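Local atomic coordinates of ICChI, a glycosylated chitinase (Ipomoea carnea, PDB entry 6IDN), a protein that hydrolyses chitin, probably at the beta-1,4 links between its N-acetylglucosamine units, and also has lysozyme activity. Residues 2-16 and 19-32. Sequence-based numbering, arbitrary orientation.
Sequences EIAIYWGQDGGEGSL and TCDTDDYDIINIGF
Asp-26 OD2 accepts from Ile-3 N (3.0 Å) through its anti lone pair, while Ile-3 O accepts from Asp-26 N; Lys-269 forms a salt bridge with the same carboxylate oxygen, which probably eases the proximity of the Glu-2 and Asp-26 carboxylates. From here strands 2-7 and 27-32 run parallel, Ile-5 and Trp-7 exchanging backbone hydrogen bonds with Ile-27, Asn-29 and Gly-31. Ile-5 CG2 sits over the centre of the Tyr-25 ring, 3.6 Å from its centroid; with CG1 anti to the backbone N (chi1 -163°), CD1 follows the same ring to CE1. On the other sheet face, with Ala-4 and Ile-27, the Tyr-6 ring lies against Asn-29, whose CB is 3.8 Å from the ring centroid and whose ND2 stands above the rim, amide and ring planes 55° apart. Tyr-6 OH is hydrogen-bonded to Asp-123 OD2; a leucine here would probably leave Asp-123 without this hydroxyl and the flank of Asn-29 without the ring it packs on. Trp-7 packs CE3 on Ile-30 CG1, and its NE1 holds Gly-14 O nearly in the ring plane. Beyond it, Gln-9 NE2 donates to Gly-31 O (2.9 Å), the oxygen of the cis peptide that leads into Phe-32, from above the carbonyl plane. Ser-15 O takes both Thr-19 N and OG1, from opposite faces. Leu-16 CD1 meets Ile-28 CG2, which also touches Trp-7 CB. This first beta-alpha-beta unit of the TIM barrel thus keeps apolar packing, aliphatic and aromatic, beneath its helix and turns polar Tyr-6 and Asn-29 into the barrel interior.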
loop_
_atom_site.group_PDB
_atom_site.type_symbol
_atom_site.label_atom_id
_atom_site.label_comp_id
_atom_site.label_asym_id
_atom_site.label_seq_id
_atom_site.Cartn_x
_atom_site.Cartn_y
_atom_site.Cartn_z
ATOM N N GLU A 2 9.030 7.241 8.041
ATOM C CA GLU A 2 7.725 6.723 8.425
ATOM C C GLU A 2 7.699 5.207 8.264
ATOM O O GLU A 2 8.503 4.623 7.537
ATOM C CB GLU A 2 6.608 7.343 7.572
ATOM C CG GLU A 2 6.406 8.827 7.810
ATOM C CD GLU A 2 5.239 9.385 7.014
ATOM O OE1 GLU A 2 5.219 9.227 5.781
ATOM O OE2 GLU A 2 4.353 10.005 7.626
ATOM N N ILE A 3 6.754 4.571 8.950
ATOM C CA ILE A 3 6.457 3.160 8.741
ATOM C C ILE A 3 5.031 3.036 8.226
ATOM O O ILE A 3 4.102 3.594 8.819
ATOM C CB ILE A 3 6.647 2.328 10.021
ATOM C CG1 ILE A 3 8.107 2.382 10.459
ATOM C CG2 ILE A 3 6.202 0.893 9.778
ATOM C CD1 ILE A 3 8.408 1.566 11.707
ATOM N N ALA A 4 4.867 2.313 7.122
ATOM C CA ALA A 4 3.562 1.947 6.589
ATOM C C ALA A 4 3.352 0.462 6.820
ATOM O O ALA A 4 4.302 -0.319 6.756
ATOM C CB ALA A 4 3.454 2.235 5.085
ATOM N N ILE A 5 2.112 0.063 7.085
ATOM C CA ILE A 5 1.829 -1.352 7.287
ATOM C C ILE A 5 0.506 -1.702 6.633
ATOM O O ILE A 5 -0.403 -0.873 6.545
ATOM C CB ILE A 5 1.812 -1.746 8.781
ATOM C CG1 ILE A 5 1.928 -3.273 8.902
ATOM C CG2 ILE A 5 0.547 -1.215 9.470
ATOM C CD1 ILE A 5 2.628 -3.752 10.143
ATOM N N TYR A 6 0.403 -2.956 6.183
ATOM C CA TYR A 6 -0.842 -3.499 5.653
ATOM C C TYR A 6 -1.694 -4.113 6.760
ATOM O O TYR A 6 -1.197 -4.846 7.620
ATOM C CB TYR A 6 -0.558 -4.552 4.580
ATOM C CG TYR A 6 -0.186 -3.935 3.255
ATOM C CD1 TYR A 6 1.122 -3.545 2.998
ATOM C CD2 TYR A 6 -1.136 -3.744 2.259
ATOM C CE1 TYR A 6 1.466 -2.958 1.804
ATOM C CE2 TYR A 6 -0.797 -3.166 1.043
ATOM C CZ TYR A 6 0.512 -2.777 0.830
ATOM O OH TYR A 6 0.869 -2.186 -0.360
ATOM N N TRP A 7 -2.988 -3.830 6.697
ATOM C CA TRP A 7 -3.955 -4.383 7.630
ATOM C C TRP A 7 -5.169 -4.845 6.841
ATOM O O TRP A 7 -5.507 -4.268 5.803
ATOM C CB TRP A 7 -4.354 -3.345 8.690
ATOM C CG TRP A 7 -5.442 -3.767 9.646
ATOM C CD1 TRP A 7 -5.268 -4.273 10.894
ATOM C CD2 TRP A 7 -6.869 -3.679 9.445
ATOM N NE1 TRP A 7 -6.493 -4.521 11.490
ATOM C CE2 TRP A 7 -7.486 -4.163 10.614
ATOM C CE3 TRP A 7 -7.675 -3.242 8.388
ATOM C CZ2 TRP A 7 -8.866 -4.226 10.750
ATOM C CZ3 TRP A 7 -9.045 -3.306 8.525
ATOM C CH2 TRP A 7 -9.627 -3.791 9.696
ATOM N N GLY A 8 -5.802 -5.910 7.323
ATOM C CA GLY A 8 -7.044 -6.367 6.732
ATOM C C GLY A 8 -7.097 -7.845 6.409
ATOM O O GLY A 8 -8.186 -8.416 6.313
ATOM N N GLN A 9 -5.940 -8.487 6.238
ATOM C CA GLN A 9 -5.904 -9.819 5.655
ATOM C C GLN A 9 -5.702 -10.930 6.683
ATOM O O GLN A 9 -5.425 -12.073 6.297
ATOM C CB GLN A 9 -4.830 -9.880 4.568
ATOM C CG GLN A 9 -5.223 -9.146 3.286
ATOM C CD GLN A 9 -6.502 -9.697 2.703
ATOM O OE1 GLN A 9 -6.546 -10.853 2.269
ATOM N NE2 GLN A 9 -7.572 -8.891 2.720
ATOM N N ASP A 10 -5.877 -10.642 7.972
ATOM C CA ASP A 10 -5.974 -11.698 8.976
ATOM C C ASP A 10 -6.793 -11.183 10.152
ATOM O O ASP A 10 -6.383 -10.238 10.832
ATOM C CB ASP A 10 -4.587 -12.167 9.434
ATOM C CG ASP A 10 -4.640 -13.506 10.143
ATOM O OD1 ASP A 10 -5.379 -13.621 11.147
ATOM O OD2 ASP A 10 -3.943 -14.446 9.699
ATOM N N GLY A 11 -7.955 -11.802 10.385
ATOM C CA GLY A 11 -8.881 -11.330 11.406
ATOM C C GLY A 11 -8.319 -11.324 12.814
ATOM O O GLY A 11 -8.851 -10.623 13.681
ATOM N N GLY A 12 -7.253 -12.079 13.063
ATOM C CA GLY A 12 -6.604 -12.089 14.357
ATOM C C GLY A 12 -5.480 -11.094 14.546
ATOM O O GLY A 12 -4.829 -11.107 15.598
ATOM N N GLU A 13 -5.226 -10.219 13.572
ATOM C CA GLU A 13 -4.122 -9.275 13.695
ATOM C C GLU A 13 -4.452 -8.081 14.576
ATOM O O GLU A 13 -3.605 -7.196 14.733
ATOM C CB GLU A 13 -3.682 -8.787 12.313
ATOM C CG GLU A 13 -4.644 -7.804 11.659
ATOM C CD GLU A 13 -4.502 -7.807 10.160
ATOM O OE1 GLU A 13 -3.360 -7.978 9.681
ATOM O OE2 GLU A 13 -5.524 -7.644 9.452
ATOM N N GLY A 14 -5.634 -8.046 15.178
ATOM C CA GLY A 14 -6.046 -6.906 15.967
ATOM C C GLY A 14 -6.930 -5.957 15.173
ATOM O O GLY A 14 -6.967 -5.971 13.940
ATOM N N SER A 15 -7.669 -5.125 15.906
ATOM C CA SER A 15 -8.530 -4.145 15.262
ATOM C C SER A 15 -7.694 -3.037 14.629
ATOM O O SER A 15 -6.495 -2.883 14.893
ATOM C CB SER A 15 -9.524 -3.556 16.270
ATOM O OG SER A 15 -8.867 -2.732 17.220
ATOM N N LEU A 16 -8.333 -2.270 13.749
ATOM C CA LEU A 16 -7.644 -1.125 13.170
ATOM C C LEU A 16 -7.269 -0.123 14.254
ATOM O O LEU A 16 -6.174 0.448 14.231
ATOM C CB LEU A 16 -8.527 -0.483 12.101
ATOM C CG LEU A 16 -7.967 0.734 11.379
ATOM C CD1 LEU A 16 -6.729 0.405 10.542
ATOM C CD2 LEU A 16 -9.069 1.349 10.511
ATOM N N THR A 19 -4.258 -1.401 15.985
ATOM C CA THR A 19 -3.120 -1.216 15.097
ATOM C C THR A 19 -2.606 0.217 15.164
ATOM O O THR A 19 -1.399 0.456 15.306
ATOM C CB THR A 19 -3.542 -1.602 13.683
ATOM O OG1 THR A 19 -3.897 -2.992 13.686
ATOM C CG2 THR A 19 -2.415 -1.354 12.673
ATOM N N CYS A 20 -3.513 1.190 15.097
ATOM C CA CYS A 20 -3.081 2.576 15.207
ATOM C C CYS A 20 -2.513 2.870 16.588
ATOM O O CYS A 20 -1.550 3.634 16.716
ATOM C CB CYS A 20 -4.242 3.511 14.875
ATOM S SG CYS A 20 -4.622 3.428 13.131
ATOM N N ASP A 21 -3.090 2.270 17.633
ATOM C CA ASP A 21 -2.641 2.524 18.996
ATOM C C ASP A 21 -1.270 1.920 19.316
ATOM O O ASP A 21 -0.745 2.168 20.406
ATOM C CB ASP A 21 -3.694 2.008 19.978
ATOM C CG ASP A 21 -4.786 3.041 20.269
ATOM O OD1 ASP A 21 -4.508 4.255 20.190
ATOM O OD2 ASP A 21 -5.929 2.638 20.582
ATOM N N THR A 22 -0.660 1.147 18.416
ATOM C CA THR A 22 0.738 0.785 18.627
ATOM C C THR A 22 1.644 2.003 18.564
ATOM O O THR A 22 2.749 1.969 19.122
ATOM C CB THR A 22 1.216 -0.241 17.591
ATOM O OG1 THR A 22 1.333 0.380 16.301
ATOM C CG2 THR A 22 0.265 -1.415 17.523
ATOM N N ASP A 23 1.197 3.070 17.896
ATOM C CA ASP A 23 1.980 4.276 17.661
ATOM C C ASP A 23 3.254 3.982 16.869
ATOM O O ASP A 23 4.174 4.802 16.832
ATOM C CB ASP A 23 2.290 4.991 18.984
ATOM C CG ASP A 23 1.038 5.536 19.642
ATOM O OD1 ASP A 23 0.190 6.085 18.910
ATOM O OD2 ASP A 23 0.888 5.410 20.876
ATOM N N ASP A 24 3.305 2.818 16.217
ATOM C CA ASP A 24 4.432 2.451 15.365
ATOM C C ASP A 24 4.233 2.843 13.912
ATOM O O ASP A 24 5.217 2.897 13.163
ATOM C CB ASP A 24 4.680 0.936 15.426
ATOM C CG ASP A 24 5.408 0.512 16.686
ATOM O OD1 ASP A 24 5.929 1.392 17.403
ATOM O OD2 ASP A 24 5.461 -0.706 16.970
ATOM N N TYR A 25 2.997 3.106 13.488
ATOM C CA TYR A 25 2.688 3.265 12.070
ATOM C C TYR A 25 2.212 4.675 11.762
ATOM O O TYR A 25 1.430 5.270 12.517
ATOM C CB TYR A 25 1.627 2.262 11.621
ATOM C CG TYR A 25 1.861 0.871 12.148
ATOM C CD1 TYR A 25 3.040 0.192 11.871
ATOM C CD2 TYR A 25 0.911 0.235 12.955
ATOM C CE1 TYR A 25 3.261 -1.082 12.348
ATOM C CE2 TYR A 25 1.127 -1.045 13.431
ATOM C CZ TYR A 25 2.301 -1.698 13.133
ATOM O OH TYR A 25 2.525 -2.969 13.605
ATOM N N ASP A 26 2.708 5.201 10.654
ATOM C CA ASP A 26 2.277 6.485 10.135
ATOM C C ASP A 26 1.276 6.363 9.004
ATOM O O ASP A 26 0.578 7.340 8.724
ATOM C CB ASP A 26 3.493 7.266 9.635
ATOM C CG ASP A 26 4.548 7.408 10.696
ATOM O OD1 ASP A 26 4.432 8.352 11.528
ATOM O OD2 ASP A 26 5.467 6.558 10.743
ATOM N N ILE A 27 1.212 5.198 8.352
ATOM C CA ILE A 27 0.314 4.916 7.228
ATOM C C ILE A 27 -0.214 3.497 7.378
ATOM O O ILE A 27 0.554 2.575 7.673
ATOM C CB ILE A 27 1.034 5.059 5.870
ATOM C CG1 ILE A 27 1.603 6.471 5.737
ATOM C CG2 ILE A 27 0.081 4.769 4.744
ATOM C CD1 ILE A 27 2.581 6.626 4.606
ATOM N N ILE A 28 -1.520 3.317 7.186
ATOM C CA ILE A 28 -2.141 1.993 7.185
ATOM C C ILE A 28 -2.713 1.757 5.802
ATOM O O ILE A 28 -3.559 2.531 5.343
ATOM C CB ILE A 28 -3.268 1.859 8.224
ATOM C CG1 ILE A 28 -2.868 2.449 9.575
ATOM C CG2 ILE A 28 -3.704 0.386 8.361
ATOM C CD1 ILE A 28 -1.833 1.655 10.294
ATOM N N ASN A 29 -2.286 0.678 5.153
ATOM C CA ASN A 29 -2.900 0.244 3.898
ATOM C C ASN A 29 -3.921 -0.841 4.215
ATOM O O ASN A 29 -3.548 -1.936 4.644
ATOM C CB ASN A 29 -1.861 -0.293 2.922
ATOM C CG ASN A 29 -0.871 0.747 2.500
ATOM O OD1 ASN A 29 -1.240 1.885 2.214
ATOM N ND2 ASN A 29 0.405 0.355 2.432
ATOM N N ILE A 30 -5.197 -0.559 3.968
ATOM C CA ILE A 30 -6.262 -1.533 4.198
ATOM C C ILE A 30 -6.429 -2.344 2.914
ATOM O O ILE A 30 -6.855 -1.812 1.884
ATOM C CB ILE A 30 -7.580 -0.852 4.597
ATOM C CG1 ILE A 30 -7.439 -0.075 5.916
ATOM C CG2 ILE A 30 -8.723 -1.882 4.671
ATOM C CD1 ILE A 30 -8.740 0.605 6.376
ATOM N N GLY A 31 -6.105 -3.630 2.963
ATOM C CA GLY A 31 -6.211 -4.503 1.798
ATOM C C GLY A 31 -7.255 -5.573 2.062
ATOM O O GLY A 31 -7.394 -6.029 3.200
ATOM N N PHE A 32 -7.993 -5.981 1.019
ATOM C CA PHE A 32 -7.806 -5.585 -0.378
ATOM C C PHE A 32 -9.122 -5.449 -1.120
ATOM O O PHE A 32 -10.082 -6.157 -0.826
ATOM C CB PHE A 32 -6.955 -6.611 -1.136
ATOM C CG PHE A 32 -5.508 -6.596 -0.755
ATOM C CD1 PHE A 32 -4.691 -5.531 -1.126
ATOM C CD2 PHE A 32 -4.965 -7.639 -0.026
ATOM C CE1 PHE A 32 -3.339 -5.519 -0.783
ATOM C CE2 PHE A 32 -3.626 -7.630 0.329
ATOM C CZ PHE A 32 -2.811 -6.564 -0.043
HETATM O O HOH W 1 1.345 9.822 7.989
#